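Local structure of probable 2-phosphosulfolactate phosphatase (Clostridium acetobutylicum, 1VR0) at residues Val155-Tyr160 against Ile165-Cys170. The protein probably catalyses the magnesium-dependent hydrolysis of (2R)-O-phospho-3-sulfolactate to (2R)-3-sulfolactate and phosphate. Residues are numbered along the deposited sequence; the frame is centred on the assembly and turned at random.
With MG (magnesium ion), chain D; 3SL ((2R)-3-sulfolactic acid), chain E.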
loop_
_atom_site.group_PDB
_atom_site.type_symbol
_atom_site.label_atom_id
_atom_site.label_comp_id
_atom_site.label_asym_id
_atom_site.label_seq_id
_atom_site.Cartn_x
_atom_site.Cartn_y
_atom_site.Cartn_z
ATOM N N VAL A 155 11.508 -0.490 -0.084
ATOM C CA VAL A 155 10.871 -1.278 -1.137
ATOM C C VAL A 155 10.539 -2.647 -0.566
ATOM O O VAL A 155 11.419 -3.471 -0.418
ATOM C CB VAL A 155 11.791 -1.418 -2.363
ATOM C CG1 VAL A 155 11.094 -2.160 -3.501
ATOM C CG2 VAL A 155 12.268 -0.065 -2.828
ATOM N N ASN A 156 9.281 -2.855 -0.189
ATOM C CA ASN A 156 8.811 -4.174 0.230
ATOM C C ASN A 156 8.733 -5.093 -0.981
ATOM O O ASN A 156 8.208 -4.703 -2.008
ATOM C CB ASN A 156 7.410 -4.060 0.852
ATOM C CG ASN A 156 7.413 -3.273 2.146
ATOM O OD1 ASN A 156 8.252 -2.410 2.346
ATOM N ND2 ASN A 156 6.509 -3.594 3.038
ATOM N N ALA A 157 9.267 -6.300 -0.887
ATOM C CA ALA A 157 9.108 -7.261 -1.985
ATOM C C ALA A 157 7.655 -7.738 -2.019
ATOM O O ALA A 157 7.094 -7.968 -3.083
ATOM C CB ALA A 157 10.040 -8.419 -1.830
ATOM N N GLY A 158 7.034 -7.831 -0.839
ATOM C CA GLY A 158 5.684 -8.377 -0.717
ATOM C C GLY A 158 5.744 -9.863 -1.013
ATOM O O GLY A 158 6.827 -10.459 -0.953
ATOM N N THR A 159 4.604 -10.465 -1.309
ATOM C CA THR A 159 4.593 -11.831 -1.776
ATOM C C THR A 159 3.656 -11.900 -2.975
ATOM O O THR A 159 2.525 -11.436 -2.910
ATOM C CB THR A 159 4.244 -12.835 -0.621
ATOM O OG1 THR A 159 3.838 -14.095 -1.149
ATOM C CG2 THR A 159 3.125 -12.347 0.238
ATOM N N TYR A 160 4.158 -12.461 -4.064
ATOM C CA TYR A 160 3.398 -12.578 -5.290
ATOM C C TYR A 160 2.785 -11.247 -5.715
ATOM O O TYR A 160 1.635 -11.185 -6.098
ATOM C CB TYR A 160 2.302 -13.653 -5.151
ATOM C CG TYR A 160 2.879 -15.021 -4.923
ATOM C CD1 TYR A 160 3.509 -15.706 -5.975
ATOM C CD2 TYR A 160 2.826 -15.635 -3.666
ATOM C CE1 TYR A 160 4.051 -16.981 -5.796
ATOM C CE2 TYR A 160 3.381 -16.915 -3.454
ATOM C CZ TYR A 160 3.998 -17.589 -4.527
ATOM O OH TYR A 160 4.574 -18.863 -4.361
ATOM N N ILE A 165 2.284 -8.259 5.234
ATOM C CA ILE A 165 2.479 -7.778 6.606
ATOM C C ILE A 165 3.896 -7.962 7.152
ATOM O O ILE A 165 4.381 -7.105 7.880
ATOM C CB ILE A 165 1.434 -8.406 7.551
ATOM C CG1 ILE A 165 0.147 -7.576 7.478
ATOM C CG2 ILE A 165 1.947 -8.474 8.969
ATOM C CD1 ILE A 165 -1.053 -8.169 8.154
ATOM N N ASP A 166 4.560 -9.063 6.808
ATOM C CA ASP A 166 5.960 -9.281 7.272
ATOM C C ASP A 166 6.872 -8.152 6.767
ATOM O O ASP A 166 7.582 -7.502 7.552
ATOM C CB ASP A 166 6.516 -10.668 6.847
ATOM C CG ASP A 166 6.285 -10.989 5.369
ATOM O OD1 ASP A 166 5.476 -10.328 4.689
ATOM O OD2 ASP A 166 6.908 -11.931 4.870
ATOM N N ASP A 167 6.845 -7.886 5.466
ATOM C CA ASP A 167 7.746 -6.882 4.928
ATOM C C ASP A 167 7.361 -5.492 5.461
ATOM O O ASP A 167 8.201 -4.659 5.673
ATOM C CB ASP A 167 7.776 -6.925 3.379
ATOM C CG ASP A 167 8.407 -8.226 2.844
ATOM O OD1 ASP A 167 9.239 -8.788 3.558
ATOM O OD2 ASP A 167 8.091 -8.696 1.737
ATOM N N PHE A 168 6.081 -5.269 5.694
ATOM C CA PHE A 168 5.577 -3.978 6.103
ATOM C C PHE A 168 6.001 -3.660 7.531
ATOM O O PHE A 168 6.465 -2.548 7.811
ATOM C CB PHE A 168 4.059 -3.983 5.984
ATOM C CG PHE A 168 3.394 -2.611 6.084
ATOM C CD1 PHE A 168 3.519 -1.686 5.060
ATOM C CD2 PHE A 168 2.571 -2.292 7.163
ATOM C CE1 PHE A 168 2.879 -0.437 5.137
ATOM C CE2 PHE A 168 1.936 -1.059 7.231
ATOM C CZ PHE A 168 2.086 -0.134 6.208
ATOM N N ILE A 169 5.865 -4.626 8.446
ATOM C CA ILE A 169 6.228 -4.359 9.830
ATOM C C ILE A 169 7.736 -4.194 9.951
ATOM O O ILE A 169 8.233 -3.409 10.762
ATOM C CB ILE A 169 5.688 -5.430 10.804
ATOM C CG1 ILE A 169 5.883 -4.965 12.263
ATOM C CG2 ILE A 169 6.311 -6.786 10.577
ATOM C CD1 ILE A 169 5.005 -5.730 13.297
ATOM N N CYS A 170 8.466 -4.952 9.140
ATOM C CA CYS A 170 9.911 -4.867 9.120
ATOM C C CYS A 170 10.321 -3.488 8.630
ATOM O O CYS A 170 11.224 -2.908 9.190
ATOM C CB CYS A 170 10.485 -5.940 8.214
ATOM S SG CYS A 170 12.296 -5.955 8.252
HETATM MG MG MG D . 8.241 -10.967 1.075
HETATM O O11 3SL E . 6.379 -18.338 -1.430
HETATM C C1 3SL E . 7.190 -18.687 -0.550
HETATM O O12 3SL E . 6.930 -19.452 0.413
HETATM C C2 3SL E . 8.562 -18.140 -0.677
HETATM O O2 3SL E . 8.432 -16.780 -1.083
HETATM C C3 3SL E . 9.251 -18.311 0.662
HETATM S S 3SL E . 10.706 -17.510 0.715
HETATM O O3S 3SL E . 11.807 -18.464 0.496
HETATM O O1S 3SL E . 10.746 -16.241 -0.089
HETATM O O2S 3SL E . 10.936 -17.130 2.114
HETATM O O HOH W 1 9.100 -11.498 3.405
HETATM O O HOH W 2 6.437 -12.394 1.995
#
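The magnesium site of this phosphatase is built where the loop leaving strand 152-156 meets the first turn of helix 165-181, and Gly158 and Asp167 supply one metal ligand each. The carbonyl O of Gly158 lies 2.5 Å from the magnesium ion and Asp167 OD2 2.4 Å, while Asp38, from the loop after the neighbouring parallel strand 33-37, adds a third protein ligand. Asp167 binds through one oxygen only, since its OD1 stays 3.5 Å from the magnesium ion. Its CG stands anti to the carbonyl carbon (chi1 -67°), which carries the carboxylate from the helix toward the loop. OD2 also receives a weak hydrogen bond from Gly158 N, 2.9 Å long but bent to 128° at the hydrogen, a minor link between the two ligand residues, secondary to the shared metal. OD1 is engaged separately, by Met39 N and by a metal-bound water that donates to it. The same water donates to Asp166 OD2 over 2.7 Å, placing Asp166 in the second shell, with its own OD1 held by Ser164.

Two residues back from Gly158, at the end of the strand, the Asn156 side chain runs antiparallel alongside that of Asp167, amide and carboxylate planes 85° apart, with Asn156 CB 3.8 Å from Asp167 CB. Asn156 ND2 packs against the Asp167-Phe168 peptide, 3.2 Å from Asp167 C, without a hydrogen bond to it, and lies at the edge of the Phe168 ring, whereas Asn156 OD1 is hydrogen-bonded to Ser171 OG. Further along the loop, Tyr160 borders the sulfolactate, its OH 3.5 Å from O11 of the ligand. Ligands from the loops at the C-terminal ends of adjacent parallel strands, here 152-156 and 33-37, place the metal where active sites of alpha/beta proteins commonly lie.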